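Side-chain contacts in DsbA-like disulfide oxidoreductase (Wolbachia endosymbiont of Drosophila melanogaster, PDB 6EEZ), which acts as a disulfide isomerase of the thioredoxin superfamily, carrying out thiol-disulfide exchange, probably through its CxxC cysteine pair: residues A[38-43]-A[148-153]; A[68-73]-A[83-88]. All coordinates share one frame; numbering follows the deposited sequence.

Contact 1 of 2, residues A[38-43]-A[148-153]; sequences VGFLDY and RLLVRD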
loop_
_atom_site.group_PDB
_atom_site.type_symbol
_atom_site.label_atom_id
_atom_site.label_comp_id
_atom_site.label_asym_id
_atom_site.label_seq_id
_atom_site.Cartn_x
_atom_site.Cartn_y
_atom_site.Cartn_z
ATOM N N VAL A 38 6.218 -5.110 -1.113
ATOM C CA VAL A 38 4.903 -4.745 -1.628
ATOM C C VAL A 38 3.848 -4.864 -0.527
ATOM O O VAL A 38 3.517 -5.969 -0.080
ATOM C CB VAL A 38 4.509 -5.615 -2.826
ATOM C CG1 VAL A 38 3.292 -5.040 -3.506
ATOM C CG2 VAL A 38 5.688 -5.752 -3.823
ATOM N N GLY A 39 3.325 -3.714 -0.088
ATOM C CA GLY A 39 2.453 -3.658 1.079
ATOM C C GLY A 39 1.006 -3.547 0.652
ATOM O O GLY A 39 0.703 -2.795 -0.273
ATOM N N PHE A 40 0.133 -4.327 1.297
ATOM C CA PHE A 40 -1.315 -4.333 1.010
ATOM C C PHE A 40 -2.090 -3.865 2.231
ATOM O O PHE A 40 -2.038 -4.512 3.268
ATOM C CB PHE A 40 -1.789 -5.729 0.596
ATOM C CG PHE A 40 -1.206 -6.216 -0.705
ATOM C CD1 PHE A 40 0.057 -6.775 -0.741
ATOM C CD2 PHE A 40 -1.929 -6.120 -1.887
ATOM C CE1 PHE A 40 0.595 -7.243 -1.931
ATOM C CE2 PHE A 40 -1.407 -6.565 -3.072
ATOM C CZ PHE A 40 -0.131 -7.141 -3.098
ATOM N N LEU A 41 -2.810 -2.748 2.090
ATOM C CA LEU A 41 -3.415 -2.028 3.224
ATOM C C LEU A 41 -4.832 -1.514 2.931
ATOM O O LEU A 41 -5.163 -1.153 1.809
ATOM C CB LEU A 41 -2.523 -0.835 3.632
ATOM C CG LEU A 41 -1.476 -1.087 4.737
ATOM C CD1 LEU A 41 -0.244 -2.006 4.342
ATOM C CD2 LEU A 41 -0.982 0.248 5.295
ATOM N N ASP A 42 -5.655 -1.517 3.972
ATOM C CA ASP A 42 -6.943 -0.833 4.004
ATOM C C ASP A 42 -6.770 0.273 5.035
ATOM O O ASP A 42 -6.340 0.011 6.162
ATOM C CB ASP A 42 -8.077 -1.779 4.393
ATOM C CG ASP A 42 -9.435 -1.122 4.360
ATOM O OD1 ASP A 42 -9.649 -0.089 5.057
ATOM O OD2 ASP A 42 -10.307 -1.652 3.628
ATOM N N TYR A 43 -7.079 1.509 4.656
ATOM C CA TYR A 43 -6.830 2.635 5.549
ATOM C C TYR A 43 -7.659 2.611 6.853
ATOM O O TYR A 43 -7.221 3.169 7.868
ATOM C CB TYR A 43 -7.074 3.938 4.795
ATOM C CG TYR A 43 -5.978 4.261 3.823
ATOM C CD1 TYR A 43 -4.656 4.359 4.244
ATOM C CD2 TYR A 43 -6.258 4.478 2.487
ATOM C CE1 TYR A 43 -3.655 4.646 3.355
ATOM C CE2 TYR A 43 -5.269 4.783 1.598
ATOM C CZ TYR A 43 -3.967 4.857 2.030
ATOM O OH TYR A 43 -2.969 5.138 1.125
ATOM N N ARG A 148 -7.472 -5.715 -5.602
ATOM C CA ARG A 148 -8.407 -6.585 -4.916
ATOM C C ARG A 148 -8.308 -8.019 -5.446
ATOM O O ARG A 148 -8.315 -8.977 -4.681
ATOM C CB ARG A 148 -9.837 -6.072 -5.071
ATOM C CG ARG A 148 -10.145 -4.860 -4.219
ATOM C CD ARG A 148 -11.493 -4.275 -4.618
ATOM N NE ARG A 148 -12.038 -3.437 -3.550
ATOM C CZ ARG A 148 -13.124 -2.686 -3.676
ATOM N NH1 ARG A 148 -13.774 -2.660 -4.838
ATOM N NH2 ARG A 148 -13.566 -1.976 -2.638
ATOM N N LEU A 149 -8.229 -8.163 -6.764
ATOM C CA LEU A 149 -8.113 -9.484 -7.366
ATOM C C LEU A 149 -6.789 -10.141 -6.959
ATOM O O LEU A 149 -6.737 -11.356 -6.716
ATOM C CB LEU A 149 -8.227 -9.386 -8.885
ATOM C CG LEU A 149 -9.657 -9.292 -9.408
ATOM C CD1 LEU A 149 -9.701 -8.720 -10.823
ATOM C CD2 LEU A 149 -10.324 -10.666 -9.385
ATOM N N LEU A 150 -5.729 -9.332 -6.869
ATOM C CA LEU A 150 -4.441 -9.839 -6.448
ATOM C C LEU A 150 -4.512 -10.337 -5.014
ATOM O O LEU A 150 -4.015 -11.429 -4.718
ATOM C CB LEU A 150 -3.343 -8.770 -6.580
ATOM C CG LEU A 150 -1.922 -9.255 -6.295
ATOM C CD1 LEU A 150 -1.572 -10.463 -7.144
ATOM C CD2 LEU A 150 -0.917 -8.135 -6.565
ATOM N N VAL A 151 -5.096 -9.541 -4.113
ATOM C CA VAL A 151 -5.351 -10.027 -2.753
ATOM C C VAL A 151 -6.140 -11.349 -2.789
ATOM O O VAL A 151 -5.815 -12.259 -2.038
ATOM C CB VAL A 151 -6.117 -8.996 -1.895
ATOM C CG1 VAL A 151 -6.597 -9.644 -0.599
ATOM C CG2 VAL A 151 -5.238 -7.736 -1.609
ATOM N N ARG A 152 -7.159 -11.461 -3.641
ATOM C CA ARG A 152 -7.899 -12.722 -3.745
ATOM C C ARG A 152 -6.967 -13.851 -4.214
ATOM O O ARG A 152 -6.966 -14.929 -3.634
ATOM C CB ARG A 152 -9.091 -12.619 -4.706
ATOM C CG ARG A 152 -10.185 -11.656 -4.289
ATOM C CD ARG A 152 -11.080 -12.225 -3.196
ATOM N NE ARG A 152 -11.820 -13.430 -3.568
ATOM C CZ ARG A 152 -13.045 -13.445 -4.102
ATOM N NH1 ARG A 152 -13.672 -12.315 -4.370
ATOM N NH2 ARG A 152 -13.652 -14.600 -4.381
ATOM N N ASP A 153 -6.173 -13.589 -5.250
ATOM C CA ASP A 153 -5.307 -14.624 -5.839
ATOM C C ASP A 153 -4.248 -15.129 -4.871
ATOM O O ASP A 153 -3.832 -16.288 -4.931
ATOM C CB ASP A 153 -4.613 -14.097 -7.096
ATOM C CG ASP A 153 -5.558 -13.934 -8.257
ATOM O OD1 ASP A 153 -6.616 -14.605 -8.261
ATOM O OD2 ASP A 153 -5.249 -13.135 -9.167
#

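Contact 2 of 2, residues A[68-73]-A[83-88]; sequences FRDAPI and KSALAV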
loop_
_atom_site.group_PDB
_atom_site.type_symbol
_atom_site.label_atom_id
_atom_site.label_comp_id
_atom_site.label_asym_id
_atom_site.label_seq_id
_atom_site.Cartn_x
_atom_site.Cartn_y
_atom_site.Cartn_z
ATOM N N PHE A 68 3.087 0.458 -2.797
ATOM C CA PHE A 68 1.848 0.579 -2.004
ATOM C C PHE A 68 0.664 0.075 -2.802
ATOM O O PHE A 68 0.342 0.620 -3.868
ATOM C CB PHE A 68 1.588 2.026 -1.588
ATOM C CG PHE A 68 2.687 2.629 -0.754
ATOM C CD1 PHE A 68 2.758 2.391 0.613
ATOM C CD2 PHE A 68 3.652 3.428 -1.342
ATOM C CE1 PHE A 68 3.776 2.948 1.393
ATOM C CE2 PHE A 68 4.684 3.998 -0.566
ATOM C CZ PHE A 68 4.738 3.739 0.803
ATOM N N ARG A 69 0.033 -0.985 -2.291
ATOM C CA ARG A 69 -1.204 -1.493 -2.870
ATOM C C ARG A 69 -2.404 -1.189 -2.008
ATOM O O ARG A 69 -2.592 -1.771 -0.952
ATOM C CB ARG A 69 -1.101 -2.987 -3.091
ATOM C CG ARG A 69 -0.138 -3.303 -4.182
ATOM C CD ARG A 69 -0.561 -2.608 -5.455
ATOM N NE ARG A 69 -0.031 -3.325 -6.590
ATOM C CZ ARG A 69 -0.694 -4.183 -7.349
ATOM N NH1 ARG A 69 -1.975 -4.426 -7.163
ATOM N NH2 ARG A 69 -0.055 -4.764 -8.340
ATOM N N ASP A 70 -3.202 -0.249 -2.490
ATOM C CA ASP A 70 -4.413 0.172 -1.815
ATOM C C ASP A 70 -5.471 -0.885 -2.073
ATOM O O ASP A 70 -5.934 -1.029 -3.208
ATOM C CB ASP A 70 -4.849 1.550 -2.321
ATOM C CG ASP A 70 -3.970 2.663 -1.786
ATOM O OD1 ASP A 70 -4.026 2.931 -0.567
ATOM O OD2 ASP A 70 -3.199 3.248 -2.570
ATOM N N ALA A 71 -5.822 -1.633 -1.033
ATOM C CA ALA A 71 -6.734 -2.778 -1.176
ATOM C C ALA A 71 -7.903 -2.628 -0.228
ATOM O O ALA A 71 -8.015 -3.362 0.754
ATOM C CB ALA A 71 -6.006 -4.074 -0.913
ATOM N N PRO A 72 -8.774 -1.655 -0.508
ATOM C CA PRO A 72 -9.948 -1.422 0.332
ATOM C C PRO A 72 -10.896 -2.629 0.316
ATOM O O PRO A 72 -11.336 -3.036 -0.771
ATOM C CB PRO A 72 -10.587 -0.190 -0.306
ATOM C CG PRO A 72 -10.143 -0.239 -1.725
ATOM C CD PRO A 72 -8.761 -0.781 -1.694
ATOM N N ILE A 73 -11.185 -3.186 1.495
ATOM C CA ILE A 73 -12.188 -4.250 1.650
ATOM C C ILE A 73 -13.134 -4.023 2.844
ATOM O O ILE A 73 -14.089 -4.791 3.044
ATOM C CB ILE A 73 -11.515 -5.644 1.812
ATOM C CG1 ILE A 73 -10.484 -5.625 2.946
ATOM C CG2 ILE A 73 -10.807 -6.032 0.545
ATOM C CD1 ILE A 73 -10.004 -6.986 3.377
ATOM N N LYS A 83 -9.392 5.667 -3.060
ATOM C CA LYS A 83 -9.530 6.395 -4.315
ATOM C C LYS A 83 -8.860 7.772 -4.245
ATOM O O LYS A 83 -8.251 8.245 -5.211
ATOM C CB LYS A 83 -11.012 6.587 -4.676
ATOM C CG LYS A 83 -11.802 5.311 -4.998
ATOM C CD LYS A 83 -11.926 5.082 -6.498
ATOM C CE LYS A 83 -12.783 3.865 -6.832
ATOM N NZ LYS A 83 -13.729 4.126 -7.956
ATOM N N SER A 84 -9.002 8.415 -3.094
ATOM C CA SER A 84 -8.473 9.751 -2.884
ATOM C C SER A 84 -6.940 9.694 -2.889
ATOM O O SER A 84 -6.272 10.538 -3.499
ATOM C CB SER A 84 -9.019 10.324 -1.564
ATOM O OG SER A 84 -10.450 10.337 -1.542
ATOM N N ALA A 85 -6.393 8.670 -2.244
ATOM C CA ALA A 85 -4.953 8.458 -2.207
ATOM C C ALA A 85 -4.369 8.419 -3.609
ATOM O O ALA A 85 -3.395 9.108 -3.908
ATOM C CB ALA A 85 -4.624 7.179 -1.471
ATOM N N LEU A 86 -4.958 7.622 -4.485
ATOM C CA LEU A 86 -4.428 7.548 -5.834
ATOM C C LEU A 86 -4.712 8.845 -6.603
ATOM O O LEU A 86 -3.974 9.182 -7.518
ATOM C CB LEU A 86 -4.995 6.342 -6.572
ATOM C CG LEU A 86 -4.452 5.006 -6.072
ATOM C CD1 LEU A 86 -5.154 3.824 -6.744
ATOM C CD2 LEU A 86 -2.964 4.942 -6.336
ATOM N N ALA A 87 -5.753 9.585 -6.226
ATOM C CA ALA A 87 -6.060 10.833 -6.918
ATOM C C ALA A 87 -4.957 11.860 -6.648
ATOM O O ALA A 87 -4.637 12.690 -7.500
ATOM C CB ALA A 87 -7.400 11.373 -6.494
ATOM N N VAL A 88 -4.379 11.771 -5.455
ATOM C CA VAL A 88 -3.213 12.556 -5.082
ATOM C C VAL A 88 -1.959 12.088 -5.837
ATOM O O VAL A 88 -1.183 12.893 -6.349
ATOM C CB VAL A 88 -2.978 12.466 -3.552
ATOM C CG1 VAL A 88 -1.591 12.977 -3.161
ATOM C CG2 VAL A 88 -4.064 13.225 -2.818
#

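Contact 1 of 2, residues A[38-43]-A[148-153]
Phe40 reaches from strand 36-41 to helix 137-154, where its ring meets two branched side chains, Leu150 at the edge and Val151 obliquely. The backbones stay well apart, with Phe40 CA 7.9 Å from Val151 CA, and no hydrogen bond joins the two segments, so the contact consists of apolar side chains alone. Followed outward from CB, Phe40 has its CG anti to the carbonyl carbon (chi1 -65°), and neither CB nor CG comes close to the helix segment. The first close meeting is at CD2, which lies 3.7 Å from Val151 CG2; this methyl approaches obliquely, and the two side chains run past each other in opposite directions. Farther out on the ring, CE2 is 3.9 Å from Leu150 CD2. At the tip, CZ is 3.7 Å from that same methyl, which lies close to the ring plane and therefore at its edge. Leu150 crosses Phe40 at about a right angle. Its CG stands anti to the backbone N (chi1 -174°), and CD2 continues away from CA, an extended course that carries this methyl to the ring's far corner. Consecutive residues of the helix thus meet CD2, CE2 and CZ along one side of the ring, Val151 obliquely and Leu150 at the edge, which is helix-on-sheet packing inside the thioredoxin fold. All three side chains are buried. Phe161, on the adjacent antiparallel strand 161-164, stacks on the Phe40 ring, while Arg69 of the parallel strand 65-70 touches both Phe40 and Leu150. Gln19 and Ile20 of helix 17-20 close against Leu150, placing the contact between the middle of the sheet and two helices.

Contact 2 of 2, residues A[68-73]-A[83-88]
Asp70 directs its carboxylate from the last residue of strand 65-70 towards helix 76-91, where it overlaps Leu86 and Ala85. In the thioredoxin fold of DsbA-like proteins, a helical insertion interrupts the chain between the third and fourth strands of the sheet; helix 76-91 follows strand 65-70 and belongs to that connection. The contact therefore joins the sheet to the inserted helices. The backbones stay apart, the nearest CA atoms being Asp70 and Ala85 at 8.3 Å.

Between them the side chains of Asp70 and Leu86 run alongside one another with opposite headings. With CG anti to the carbonyl carbon (chi1 -71°), Leu86 brings its branch point and one methyl alongside the carboxylate: Asp70 OD2 is 4.1 Å from Leu86 CG, and the same oxygen is also 4.1 Å from Leu86 CD2. At these distances the carboxylate only lies loosely beside the aliphatic groups, and no hydrogen bond crosses between the segments. The polar need of this buried oxygen is met instead by Tyr96, whose OH hydrogen-bonds Asp70 OD2 from helix 96-105. Tyr96 also touches Ala85, so a single aromatic residue borders both sides of the contact. Ala82, one turn before Leu86 on helix 76-91, packs on Asp70 as well, and Leu86 extends the apolar surface to Pro26. The short Ala85 side chain faces the end of the carboxylate, with its CB 4.3 Å from Asp70 OD2 and 4.4 Å from Asp70 OD1, almost equally distant from the two oxygens.

Both contacts are buried and set a helix against the same sheet, starting from neighbouring parallel strands; their centres lie 10 Å apart. Contact 1 is wholly apolar and packs the sheet against the helix that leads towards strand 161-164, whereas contact 2 places a carboxylate against aliphatic groups at the start of the helical insertion. In sequence, both segments of contact 2 fall between the two segments of contact 1. Direct bonds probably tie the two together: Gly39 O lies 2.8 Å from Arg69 N between the strands, and Asp42 OD2 lies 2.8 Å from Ile73 N, joining the loops beyond the strand ends.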